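PDB 1Z05: transcriptional regulator, ROK family from Vibrio cholerae O1 biovar eltor, which probably binds DNA as a zinc-containing, Mlc-like transcriptional regulator of carbohydrate metabolism. Local coordinates for residues A[109-114]-A[170-175]; A[211-216]-A[411-416]; A[318-323]-A[364-369]; A[337-342]-A[371-376]. All coordinates share one frame; numbering follows the deposited sequence. Where two conformers were deposited one is given.

Interaction 1 of 4, residues A[109-114]-A[170-175]; sequences QFLSMR and TSIAIT. With SO4 (sulfate ion), chain C.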
loop_
_atom_site.group_PDB
_atom_site.type_symbol
_atom_site.label_atom_id
_atom_site.label_comp_id
_atom_site.label_asym_id
_atom_site.label_seq_id
_atom_site.Cartn_x
_atom_site.Cartn_y
_atom_site.Cartn_z
ATOM N N GLN A 109 15.495 26.647 -6.895
ATOM C CA GLN A 109 15.531 25.727 -8.010
ATOM C C GLN A 109 15.875 24.321 -7.527
ATOM O O GLN A 109 16.243 24.120 -6.372
ATOM C CB GLN A 109 16.584 26.193 -9.023
ATOM C CG GLN A 109 16.365 27.612 -9.569
ATOM C CD GLN A 109 17.534 28.096 -10.379
ATOM O OE1 GLN A 109 18.658 27.672 -10.154
ATOM N NE2 GLN A 109 17.278 28.992 -11.331
ATOM N N PHE A 110 15.748 23.350 -8.424
ATOM C CA PHE A 110 16.259 22.004 -8.193
ATOM C C PHE A 110 16.631 21.388 -9.542
ATOM O O PHE A 110 16.158 21.842 -10.586
ATOM C CB PHE A 110 15.227 21.134 -7.439
ATOM C CG PHE A 110 13.923 20.918 -8.182
ATOM C CD1 PHE A 110 13.782 19.857 -9.071
ATOM C CD2 PHE A 110 12.831 21.759 -7.964
ATOM C CE1 PHE A 110 12.578 19.634 -9.757
ATOM C CE2 PHE A 110 11.617 21.541 -8.622
ATOM C CZ PHE A 110 11.491 20.486 -9.525
ATOM N N LEU A 111 17.492 20.374 -9.508
ATOM C CA LEU A 111 17.797 19.569 -10.675
ATOM C C LEU A 111 16.937 18.322 -10.671
ATOM O O LEU A 111 16.718 17.706 -9.618
ATOM C CB LEU A 111 19.266 19.127 -10.675
ATOM C CG LEU A 111 20.397 20.108 -10.949
ATOM C CD1 LEU A 111 21.676 19.291 -11.166
ATOM C CD2 LEU A 111 20.110 20.969 -12.162
ATOM N N SER A 112 16.427 17.968 -11.842
ATOM C CA SER A 112 15.710 16.713 -12.012
ATOM C C SER A 112 16.384 16.006 -13.168
ATOM O O SER A 112 16.608 16.606 -14.222
ATOM C CB SER A 112 14.224 16.952 -12.292
ATOM O OG SER A 112 13.509 15.724 -12.332
ATOM N N MET A 113 16.739 14.744 -12.948
ATOM C CA MET A 113 17.450 13.949 -13.930
ATOM C C MET A 113 16.695 12.674 -14.273
ATOM O O MET A 113 15.971 12.117 -13.443
ATOM C CB MET A 113 18.838 13.589 -13.393
ATOM C CG MET A 113 19.713 14.799 -13.109
ATOM S SD MET A 113 21.232 14.366 -12.235
ATOM C CE MET A 113 22.217 13.707 -13.565
ATOM N N ARG A 114 16.858 12.218 -15.505
ATOM C CA ARG A 114 16.444 10.869 -15.865
ATOM C C ARG A 114 17.634 10.103 -16.420
ATOM O O ARG A 114 18.306 10.573 -17.348
ATOM C CB ARG A 114 15.304 10.874 -16.888
ATOM C CG ARG A 114 14.967 9.452 -17.390
ATOM C CD ARG A 114 13.850 9.422 -18.437
ATOM N NE ARG A 114 13.771 8.092 -19.040
ATOM C CZ ARG A 114 13.127 7.063 -18.497
ATOM N NH1 ARG A 114 12.476 7.214 -17.340
ATOM N NH2 ARG A 114 13.146 5.879 -19.101
ATOM N N THR A 170 18.346 23.562 -4.556
ATOM C CA THR A 170 18.063 23.007 -3.232
ATOM C C THR A 170 18.304 21.510 -3.134
ATOM O O THR A 170 18.490 20.976 -2.038
ATOM C CB THR A 170 16.600 23.226 -2.870
ATOM O OG1 THR A 170 15.790 22.569 -3.844
ATOM C CG2 THR A 170 16.262 24.710 -2.855
ATOM N N SER A 171 18.266 20.832 -4.272
ATOM C CA SER A 171 18.168 19.371 -4.292
ATOM C C SER A 171 18.306 18.826 -5.708
ATOM O O SER A 171 18.237 19.578 -6.686
ATOM C CB SER A 171 16.808 18.935 -3.722
ATOM O OG SER A 171 15.755 19.582 -4.420
ATOM N N ILE A 172 18.474 17.509 -5.795
ATOM C CA ILE A 172 18.543 16.787 -7.053
ATOM C C ILE A 172 17.604 15.586 -6.976
ATOM O O ILE A 172 17.632 14.824 -6.011
ATOM C CB ILE A 172 19.994 16.315 -7.367
ATOM C CG1 ILE A 172 20.898 17.524 -7.649
ATOM C CG2 ILE A 172 20.016 15.341 -8.557
ATOM C CD1 ILE A 172 22.395 17.241 -7.655
ATOM N N ALA A 173 16.752 15.448 -7.986
ATOM C CA ALA A 173 15.928 14.262 -8.146
ATOM C C ALA A 173 16.406 13.482 -9.364
ATOM O O ALA A 173 16.788 14.070 -10.379
ATOM C CB ALA A 173 14.450 14.659 -8.275
ATOM N N ILE A 174 16.422 12.157 -9.249
ATOM C CA ILE A 174 16.776 11.294 -10.374
ATOM C C ILE A 174 15.828 10.098 -10.435
ATOM O O ILE A 174 15.585 9.433 -9.424
ATOM C CB ILE A 174 18.298 10.894 -10.381
ATOM C CG1 ILE A 174 18.648 10.012 -11.594
ATOM C CG2 ILE A 174 18.752 10.258 -9.054
ATOM C CD1 ILE A 174 20.121 10.149 -12.044
ATOM N N THR A 175 15.262 9.871 -11.620
ATOM C CA THR A 175 14.332 8.769 -11.834
ATOM C C THR A 175 14.886 7.890 -12.938
ATOM O O THR A 175 15.659 8.354 -13.784
ATOM C CB THR A 175 12.904 9.271 -12.188
ATOM O OG1 THR A 175 12.976 10.147 -13.325
ATOM C CG2 THR A 175 12.304 10.038 -11.006
HETATM S S SO4 C . 13.843 5.050 -22.571
HETATM O O1 SO4 C . 13.223 6.347 -22.814
HETATM O O2 SO4 C . 12.831 4.023 -22.377
HETATM O O3 SO4 C . 14.655 4.743 -23.747
HETATM O O4 SO4 C . 14.673 5.112 -21.372
HETATM O O HOH W 1 12.975 12.852 -13.278
HETATM O O HOH W 2 11.714 9.732 -15.748
#
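In the mixed five-stranded sheet of the first ROK half, built with the 3-2-1-4-5 strand order of the actin-like ATPase fold, Leu-111 and Ile-172 sit abreast on the first parallel strand pair, 109-114 with 170-175. The ladder zigzags: Leu-111 N donates to Ser-171 O (3.0 Å), Ala-173 N to Leu-111 O (2.8 Å), Met-113 N to Ala-173 O (2.7 Å) and Thr-175 N to Met-113 O. On the face of Leu-111, Met-113, Ile-172 and Ile-174, Leu-111 CB lies 3.8 Å from Ile-172 CG1; Met-113, bent at its last torsion (chi3 78°), lays SD 4.0 Å from Ile-172 CG2. The other face carries water: one molecule donates to Ser-112 OG, itself also hydrogen-bonded to Thr-406 O, and to Met-113 O, and bonds Thr-175 OG1. Arg-114 reaches out extended, its NH2 giving a nearly straight bond (165°) to O4 of a sulfate, probably from the crystallisation liquor, at the guanidinium edge; NH1 pairs with Asp-217. Helix 144-161 packs on the Leu-111 and Met-113 face, helix 407-418 on Phe-110, Ser-171 and Ala-173, and strand 119-126 runs antiparallel beside 108-116.

Interaction 2 of 4, residues A[211-216]-A[411-416]; sequences PVFVAN and ALIKQA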
loop_
_atom_site.group_PDB
_atom_site.type_symbol
_atom_site.label_atom_id
_atom_site.label_comp_id
_atom_site.label_asym_id
_atom_site.label_seq_id
_atom_site.Cartn_x
_atom_site.Cartn_y
_atom_site.Cartn_z
ATOM N N PRO A 211 20.793 17.372 -1.026
ATOM C CA PRO A 211 19.911 16.212 -0.856
ATOM C C PRO A 211 19.511 15.623 -2.202
ATOM O O PRO A 211 19.228 16.361 -3.158
ATOM C CB PRO A 211 18.676 16.778 -0.135
ATOM C CG PRO A 211 18.773 18.257 -0.270
ATOM C CD PRO A 211 20.208 18.614 -0.476
ATOM N N VAL A 212 19.504 14.296 -2.263
ATOM C CA VAL A 212 19.243 13.560 -3.485
ATOM C C VAL A 212 18.068 12.618 -3.238
ATOM O O VAL A 212 18.022 11.922 -2.212
ATOM C CB VAL A 212 20.485 12.740 -3.947
ATOM C CG1 VAL A 212 20.241 12.114 -5.313
ATOM C CG2 VAL A 212 21.731 13.639 -3.995
ATOM N N PHE A 213 17.144 12.624 -4.192
ATOM C CA PHE A 213 15.931 11.816 -4.188
ATOM C C PHE A 213 15.950 10.934 -5.425
ATOM O O PHE A 213 15.907 11.430 -6.556
ATOM C CB PHE A 213 14.696 12.736 -4.179
ATOM C CG PHE A 213 14.654 13.640 -2.981
ATOM C CD1 PHE A 213 14.036 13.224 -1.809
ATOM C CD2 PHE A 213 15.306 14.869 -2.995
ATOM C CE1 PHE A 213 14.037 14.034 -0.682
ATOM C CE2 PHE A 213 15.312 15.680 -1.870
ATOM C CZ PHE A 213 14.673 15.265 -0.718
ATOM N N VAL A 214 16.014 9.623 -5.198
ATOM C CA VAL A 214 16.132 8.632 -6.260
ATOM C C VAL A 214 14.863 7.797 -6.251
ATOM O O VAL A 214 14.407 7.384 -5.180
ATOM C CB VAL A 214 17.344 7.689 -6.012
ATOM C CG1 VAL A 214 17.591 6.795 -7.224
ATOM C CG2 VAL A 214 18.613 8.501 -5.689
ATOM N N ALA A 215 14.272 7.560 -7.422
ATOM C CA ALA A 215 13.073 6.716 -7.481
ATOM C C ALA A 215 12.928 5.976 -8.804
ATOM O O ALA A 215 13.480 6.382 -9.832
ATOM C CB ALA A 215 11.798 7.548 -7.174
ATOM N N ASN A 216 12.185 4.875 -8.766
ATOM C CA ASN A 216 11.756 4.208 -9.979
ATOM C C ASN A 216 10.854 5.156 -10.777
ATOM O O ASN A 216 9.991 5.828 -10.206
ATOM C CB ASN A 216 11.027 2.906 -9.640
ATOM C CG ASN A 216 10.334 2.295 -10.838
ATOM O OD1 ASN A 216 9.181 2.606 -11.118
ATOM N ND2 ASN A 216 11.026 1.400 -11.539
ATOM N N ALA A 411 8.064 15.855 -8.966
ATOM C CA ALA A 411 7.096 15.344 -7.999
ATOM C C ALA A 411 7.743 14.892 -6.695
ATOM O O ALA A 411 7.202 15.128 -5.615
ATOM C CB ALA A 411 6.303 14.208 -8.613
ATOM N N LEU A 412 8.900 14.238 -6.797
ATOM C CA LEU A 412 9.658 13.804 -5.625
ATOM C C LEU A 412 10.051 15.004 -4.755
ATOM O O LEU A 412 10.008 14.927 -3.532
ATOM C CB LEU A 412 10.944 13.068 -6.042
ATOM C CG LEU A 412 10.837 11.736 -6.787
ATOM C CD1 LEU A 412 12.226 11.182 -7.052
ATOM C CD2 LEU A 412 10.006 10.728 -5.984
ATOM N N ILE A 413 10.470 16.080 -5.406
ATOM C CA ILE A 413 10.892 17.319 -4.732
ATOM C C ILE A 413 9.682 18.008 -4.091
ATOM O O ILE A 413 9.731 18.395 -2.926
ATOM C CB ILE A 413 11.630 18.285 -5.713
ATOM C CG1 ILE A 413 12.933 17.653 -6.245
ATOM C CG2 ILE A 413 11.924 19.663 -5.070
ATOM C CD1 ILE A 413 13.798 16.982 -5.188
ATOM N N LYS A 414 8.598 18.152 -4.848
ATOM C CA LYS A 414 7.389 18.735 -4.276
ATOM C C LYS A 414 6.927 17.955 -3.030
ATOM O O LYS A 414 6.642 18.570 -2.001
ATOM C CB LYS A 414 6.279 18.891 -5.324
ATOM C CG LYS A 414 4.924 19.273 -4.742
ATOM C CD LYS A 414 4.265 20.398 -5.509
ATOM C CE LYS A 414 4.611 21.744 -4.875
ATOM N NZ LYS A 414 4.337 22.904 -5.767
ATOM N N GLN A 415 6.884 16.625 -3.115
ATOM C CA GLN A 415 6.451 15.811 -1.978
ATOM C C GLN A 415 7.423 15.873 -0.794
ATOM O O GLN A 415 6.991 15.788 0.359
ATOM C CB GLN A 415 6.162 14.360 -2.400
ATOM C CG GLN A 415 5.387 13.525 -1.363
ATOM C CD GLN A 415 4.080 14.175 -0.904
ATOM O OE1 GLN A 415 3.861 14.369 0.292
ATOM N NE2 GLN A 415 3.211 14.512 -1.854
ATOM N N ALA A 416 8.717 16.046 -1.070
ATOM C CA ALA A 416 9.720 16.215 0.005
ATOM C C ALA A 416 9.589 17.561 0.725
ATOM O O ALA A 416 9.934 17.662 1.897
ATOM C CB ALA A 416 11.147 16.050 -0.523
#
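Phe-213 and Ile-413 meet at about a right angle where helix 407-418 packs across one face of the first ROK sheet, a helix-on-sheet layer of the actin-like ATPase fold. Strand 212-216 is the outermost strand on its side of this sheet within the chain, and the short helix segment runs across it at 124°, with the axes 9.2 Å apart. The side-chain contacts are apolar, and they fall on the strand residues Phe-213 and Ala-215, whose CB atoms point at the helix, while Val-212 and Val-214 turn to the opposite face.

Phe-213 does most of the work. Its CG stands beside the backbone N and anti to the carbonyl carbon (chi1 -60°), which carries the ring out toward the helix, and two methyl groups approach it obliquely and closely. Ile-413 CD1 comes to 3.4 Å from Phe-213 CD2 and also touches CE2; Ala-416 CB, nearly one turn further on, lies 3.5 Å from Phe-213 CE1 and almost as close to CZ. The end of Ile-413 comes nearer the strand than its CB, and it also packs on Ser-171 and Ala-173 of strand 168-176, while Leu-421 of helix 421-428 covers Phe-213 as well.

Leu-412 heads toward the strand and ends in a fork. Its CD1 rests 3.7 Å from Phe-213 O and borders Phe-213 CB at 4.1 Å, and the Ala-215 methyl faces both methyls of the fork, with Ala-215 CB 3.7 Å from Leu-412 CD1 and 3.8 Å from CD2.

Interaction 3 of 4, residues A[318-323]-A[364-369]; sequences ISIEDI and GGVINQ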
loop_
_atom_site.group_PDB
_atom_site.type_symbol
_atom_site.label_atom_id
_atom_site.label_comp_id
_atom_site.label_asym_id
_atom_site.label_seq_id
_atom_site.Cartn_x
_atom_site.Cartn_y
_atom_site.Cartn_z
ATOM N N ILE A 318 8.781 -1.208 -38.926
ATOM C CA ILE A 318 7.532 -0.813 -38.261
ATOM C C ILE A 318 7.749 -0.413 -36.798
ATOM O O ILE A 318 8.265 -1.197 -36.004
ATOM C CB ILE A 318 6.480 -1.964 -38.283
ATOM C CG1 ILE A 318 6.388 -2.633 -39.666
ATOM C CG2 ILE A 318 5.125 -1.481 -37.743
ATOM C CD1 ILE A 318 5.461 -1.972 -40.654
ATOM N N SER A 319 7.344 0.806 -36.455
ATOM C CA SER A 319 7.362 1.269 -35.073
ATOM C C SER A 319 5.965 1.202 -34.459
ATOM O O SER A 319 4.977 0.961 -35.163
ATOM C CB SER A 319 7.901 2.701 -34.996
ATOM O OG SER A 319 6.971 3.633 -35.525
ATOM N N ILE A 320 5.892 1.416 -33.147
ATOM C CA ILE A 320 4.617 1.507 -32.444
ATOM C C ILE A 320 3.838 2.733 -32.921
ATOM O O ILE A 320 2.616 2.669 -33.108
ATOM C CB ILE A 320 4.807 1.532 -30.900
ATOM C CG1 ILE A 320 5.477 0.235 -30.414
ATOM C CG2 ILE A 320 3.458 1.754 -30.174
ATOM C CD1 ILE A 320 4.578 -1.010 -30.483
ATOM N N GLU A 321 4.554 3.836 -33.137
ATOM C CA GLU A 321 3.970 5.047 -33.722
ATOM C C GLU A 321 3.300 4.764 -35.068
ATOM O O GLU A 321 2.199 5.247 -35.317
ATOM C CB GLU A 321 5.027 6.149 -33.886
ATOM C CG GLU A 321 5.453 6.838 -32.586
ATOM C CD GLU A 321 6.496 6.057 -31.787
ATOM O OE1 GLU A 321 6.883 4.942 -32.205
ATOM O OE2 GLU A 321 6.935 6.566 -30.732
ATOM N N ASP A 322 3.971 3.988 -35.924
ATOM C CA ASP A 322 3.425 3.589 -37.231
ATOM C C ASP A 322 2.147 2.761 -37.090
ATOM O O ASP A 322 1.184 2.972 -37.826
ATOM C CB ASP A 322 4.441 2.776 -38.034
ATOM C CG ASP A 322 5.715 3.542 -38.332
ATOM O OD1 ASP A 322 5.790 4.757 -38.041
ATOM O OD2 ASP A 322 6.654 2.912 -38.857
ATOM N N ILE A 323 2.159 1.810 -36.156
ATOM C CA ILE A 323 0.994 0.961 -35.889
ATOM C C ILE A 323 -0.187 1.802 -35.397
ATOM O O ILE A 323 -1.324 1.620 -35.856
ATOM C CB ILE A 323 1.321 -0.179 -34.877
ATOM C CG1 ILE A 323 2.444 -1.068 -35.420
ATOM C CG2 ILE A 323 0.080 -1.038 -34.603
ATOM C CD1 ILE A 323 3.187 -1.879 -34.360
ATOM N N GLY A 364 -0.622 5.675 -19.716
ATOM C CA GLY A 364 0.517 6.414 -20.232
ATOM C C GLY A 364 1.332 5.599 -21.216
ATOM O O GLY A 364 1.552 4.396 -21.015
ATOM N N GLY A 365 1.802 6.261 -22.265
ATOM C CA GLY A 365 2.648 5.619 -23.269
ATOM C C GLY A 365 2.282 6.073 -24.667
ATOM O O GLY A 365 1.237 6.699 -24.864
ATOM N N VAL A 366 3.141 5.754 -25.636
ATOM C CA VAL A 366 2.926 6.156 -27.027
ATOM C C VAL A 366 1.614 5.586 -27.583
ATOM O O VAL A 366 0.994 6.173 -28.475
ATOM C CB VAL A 366 4.140 5.813 -27.955
ATOM C CG1 VAL A 366 5.409 6.509 -27.469
ATOM C CG2 VAL A 366 4.370 4.318 -28.045
ATOM N N ILE A 367 1.188 4.458 -27.015
ATOM C CA ILE A 367 -0.073 3.801 -27.377
ATOM C C ILE A 367 -1.312 4.705 -27.241
ATOM O O ILE A 367 -2.379 4.404 -27.797
ATOM C CB ILE A 367 -0.260 2.492 -26.557
ATOM C CG1 ILE A 367 -1.041 1.458 -27.364
ATOM C CG2 ILE A 367 -0.881 2.777 -25.171
ATOM C CD1 ILE A 367 -0.233 0.840 -28.493
ATOM N N ASN A 368 -1.177 5.812 -26.514
ATOM C CA ASN A 368 -2.255 6.796 -26.418
ATOM C C ASN A 368 -2.575 7.495 -27.751
ATOM O O ASN A 368 -3.613 8.158 -27.878
ATOM C CB ASN A 368 -1.981 7.816 -25.311
ATOM C CG ASN A 368 -2.339 7.292 -23.940
ATOM O OD1 ASN A 368 -3.380 6.657 -23.755
ATOM N ND2 ASN A 368 -1.481 7.563 -22.959
ATOM N N GLN A 369 -1.692 7.333 -28.733
ATOM C CA GLN A 369 -1.924 7.849 -30.085
ATOM C C GLN A 369 -3.006 7.051 -30.820
ATOM O O GLN A 369 -3.513 7.482 -31.856
ATOM C CB GLN A 369 -0.612 7.884 -30.878
ATOM C CG GLN A 369 0.366 8.941 -30.360
ATOM C CD GLN A 369 1.791 8.760 -30.865
ATOM O OE1 GLN A 369 2.050 7.975 -31.777
ATOM N NE2 GLN A 369 2.726 9.496 -30.265
#
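Apolar packing between Ile-320 and Val-366 joins the N-terminal turn of helix 320-328 to the 3-10 turn that follows strand 360-364 in the second ROK half. The two branched chains cross at about a right angle, and their methyls meet closely: Ile-320 CG2 is 3.5 Å from Val-366 CG2, a close fit for two methyl carbons. Ile-320 CG2 lies anti to the backbone N, while Val-366 CG2 stands between its own N and carbonyl carbon (chi1 -59° for CG1), and these settings turn the two methyls onto one another. Ile-367 adds a looser touch from deeper in the fold, its CD1 4.2 Å from Ile-320 CG2.

Mixed polar-apolar contacts lie at the solvent-facing side. Glu-321 is folded back at its second torsion (chi2 81°), which brings OE2 beside Val-366 CG1, 3.6 Å away. In the conformer given, Gln-369 OE1 comes to 3.7 Å from Glu-321 CG, and both residues are exposed.

Hydrogen bonds serve each segment internally. Ser-319 and Asp-322 form a capping box at the helix start: Asp-322 N donates to Ser-319 OG (3.0 Å), and Ser-319 N makes a weak return bond to Asp-322 OD2. The 3-10 turn is closed by Gln-369 N to Val-366 O (2.9 Å).

Around the contact, Ile-320 also packs on Ile-296 and Arg-297 of helix 293-305, Val-366 touches Tyr-402, and Ile-367 reaches Ile-338 and Leu-341 of helix 332-356, while Gly-364 bonds through its backbone to strand 237-242.

Interaction 4 of 4, residues A[337-342]-A[371-376]; sequences VIQQLG and KSILYP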
loop_
_atom_site.group_PDB
_atom_site.type_symbol
_atom_site.label_atom_id
_atom_site.label_comp_id
_atom_site.label_asym_id
_atom_site.label_seq_id
_atom_site.Cartn_x
_atom_site.Cartn_y
_atom_site.Cartn_z
ATOM N N VAL A 337 -4.892 -5.406 -34.046
ATOM C CA VAL A 337 -3.730 -5.538 -33.156
ATOM C C VAL A 337 -3.891 -4.667 -31.892
ATOM O O VAL A 337 -3.662 -5.137 -30.777
ATOM C CB VAL A 337 -2.412 -5.221 -33.914
ATOM C CG1 VAL A 337 -1.215 -5.115 -32.959
ATOM C CG2 VAL A 337 -2.142 -6.280 -34.983
ATOM N N ILE A 338 -4.303 -3.416 -32.062
ATOM C CA ILE A 338 -4.550 -2.528 -30.912
ATOM C C ILE A 338 -5.695 -3.007 -30.002
ATOM O O ILE A 338 -5.626 -2.869 -28.766
ATOM C CB ILE A 338 -4.761 -1.043 -31.360
ATOM C CG1 ILE A 338 -3.475 -0.474 -31.992
ATOM C CG2 ILE A 338 -5.198 -0.160 -30.193
ATOM C CD1 ILE A 338 -2.208 -0.718 -31.176
ATOM N N GLN A 339 -6.752 -3.548 -30.606
ATOM C CA GLN A 339 -7.885 -4.081 -29.833
ATOM C C GLN A 339 -7.458 -5.287 -29.001
ATOM O O GLN A 339 -7.802 -5.374 -27.827
ATOM C CB GLN A 339 -9.101 -4.392 -30.727
ATOM C CG GLN A 339 -9.757 -3.132 -31.280
ATOM C CD GLN A 339 -10.820 -3.416 -32.327
ATOM O OE1 GLN A 339 -10.828 -4.478 -32.957
ATOM N NE2 GLN A 339 -11.715 -2.456 -32.527
ATOM N N GLN A 340 -6.692 -6.192 -29.603
ATOM C CA GLN A 340 -6.149 -7.346 -28.890
ATOM C C GLN A 340 -5.262 -6.929 -27.708
ATOM O O GLN A 340 -5.345 -7.510 -26.627
ATOM C CB GLN A 340 -5.371 -8.245 -29.851
ATOM C CG GLN A 340 -4.919 -9.558 -29.239
ATOM C CD GLN A 340 -4.144 -10.428 -30.213
ATOM O OE1 GLN A 340 -4.549 -10.618 -31.361
ATOM N NE2 GLN A 340 -3.024 -10.970 -29.750
ATOM N N LEU A 341 -4.417 -5.925 -27.930
ATOM C CA LEU A 341 -3.609 -5.326 -26.867
ATOM C C LEU A 341 -4.497 -4.812 -25.728
ATOM O O LEU A 341 -4.228 -5.087 -24.559
ATOM C CB LEU A 341 -2.754 -4.179 -27.413
ATOM C CG LEU A 341 -1.960 -3.354 -26.389
ATOM C CD1 LEU A 341 -0.938 -4.194 -25.639
ATOM C CD2 LEU A 341 -1.268 -2.185 -27.084
ATOM N N GLY A 342 -5.541 -4.064 -26.082
ATOM C CA GLY A 342 -6.523 -3.562 -25.119
ATOM C C GLY A 342 -7.190 -4.637 -24.280
ATOM O O GLY A 342 -7.416 -4.449 -23.087
ATOM N N LYS A 371 -5.664 5.857 -28.759
ATOM C CA LYS A 371 -6.574 5.708 -27.613
ATOM C C LYS A 371 -8.046 5.520 -27.984
ATOM O O LYS A 371 -8.773 4.837 -27.267
ATOM C CB LYS A 371 -6.399 6.833 -26.582
ATOM C CG LYS A 371 -6.914 8.210 -26.973
ATOM C CD LYS A 371 -6.433 9.237 -25.958
ATOM C CE LYS A 371 -7.323 10.451 -25.887
ATOM N NZ LYS A 371 -6.898 11.333 -24.752
ATOM N N SER A 372 -8.479 6.109 -29.103
ATOM C CA SER A 372 -9.852 5.942 -29.584
ATOM C C SER A 372 -10.176 4.480 -29.871
ATOM O O SER A 372 -11.336 4.064 -29.767
ATOM C CB SER A 372 -10.101 6.791 -30.834
ATOM O OG SER A 372 -9.458 6.214 -31.962
ATOM N N ILE A 373 -9.145 3.708 -30.219
ATOM C CA ILE A 373 -9.275 2.282 -30.527
ATOM C C ILE A 373 -8.993 1.423 -29.290
ATOM O O ILE A 373 -9.710 0.456 -29.006
ATOM C CB ILE A 373 -8.311 1.863 -31.691
ATOM C CG1 ILE A 373 -8.597 2.657 -32.978
ATOM C CG2 ILE A 373 -8.332 0.337 -31.932
ATOM C CD1 ILE A 373 -10.013 2.478 -33.569
ATOM N N LEU A 374 -7.952 1.793 -28.553
ATOM C CA LEU A 374 -7.509 1.040 -27.384
ATOM C C LEU A 374 -8.477 1.093 -26.197
ATOM O O LEU A 374 -8.763 0.070 -25.582
ATOM C CB LEU A 374 -6.122 1.531 -26.948
ATOM C CG LEU A 374 -5.462 0.846 -25.749
ATOM C CD1 LEU A 374 -4.845 -0.479 -26.157
ATOM C CD2 LEU A 374 -4.406 1.767 -25.147
ATOM N N TYR A 375 -8.972 2.279 -25.866
ATOM C CA TYR A 375 -9.733 2.454 -24.629
ATOM C C TYR A 375 -11.027 1.642 -24.561
ATOM O O TYR A 375 -11.303 1.025 -23.529
ATOM C CB TYR A 375 -10.015 3.934 -24.351
ATOM C CG TYR A 375 -8.827 4.725 -23.831
ATOM C CD1 TYR A 375 -7.523 4.226 -23.911
ATOM C CD2 TYR A 375 -9.014 5.983 -23.274
ATOM C CE1 TYR A 375 -6.441 4.972 -23.465
ATOM C CE2 TYR A 375 -7.944 6.724 -22.814
ATOM C CZ TYR A 375 -6.669 6.219 -22.915
ATOM O OH TYR A 375 -5.628 6.977 -22.442
ATOM N N PRO A 376 -11.849 1.663 -25.632
ATOM C CA PRO A 376 -13.054 0.819 -25.612
ATOM C C PRO A 376 -12.785 -0.675 -25.406
ATOM O O PRO A 376 -13.579 -1.349 -24.745
ATOM C CB PRO A 376 -13.693 1.081 -26.986
ATOM C CG PRO A 376 -13.236 2.446 -27.337
ATOM C CD PRO A 376 -11.801 2.493 -26.848
HETATM O O HOH W 3 -11.834 -0.313 -30.400
#
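Ile-338 and Ile-373 bring their CG2 methyls to 3.6 Å, the two chains crossing at about a right angle between helices 332-356 and 371-385. Beside them Leu-374 reaches the backbone of the first helix. With CG anti to its backbone N (chi1 -179°), its CD1 settles 3.6 Å from Ile-338 O and 3.7 Å from Gly-342 N, and grazes Leu-341 CD2. The CB of Leu-374 meets Ile-338 CG2 at 3.8 Å.

At the margin, Gln-339 stretches past Ile-373, its CG 3.8 Å from the CG2 methyl of Ile-373. Its amide NE2 donates to a water that in turn donates to Ile-373 O (2.7 Å), a bridge linking side chain to main chain across the helices.

Consistent with the close approach of the backbones, Gly-342 has no side chain here: Gly-342 CA lies 5.2 Å from Leu-374 CA. One shell further out, Ile-367 packs against Leu-374 as well, Ile-323 and Ala-327 of helix 320-328 back Ile-338, and Tyr-375 OH is hydrogen-bonded to Asn-368 OD1.

The segment axes pass 8.0 Å apart at a signed angle of -37°, a close crossing of two helices running in roughly the same direction, with a glycine at the closest point of the backbones, within the second half of the ROK fold.

How the interactions relate
Interactions 1 and 2 share one sheet: strands 168-176 and 212-216 are neighbours, Phe-213 probably bonding Ile-172 and Ile-174 through the backbone, and helix 407-418 lies across both contacts. Both are buried, but the first is a ladder of main-chain bonds and the second packs apolar side chains. Interactions 3 and 4 lie in the other half, with centres about 29 to 35 Å from those two and 11 Å from each other. The loop after strand 360-364 joins them, leading from one contact into the helix of the other. Interaction 4 is buried helix packing with one water bridge at its margin; interaction 3 is partly buried, its outer side formed by exposed Glu-321 and Gln-369.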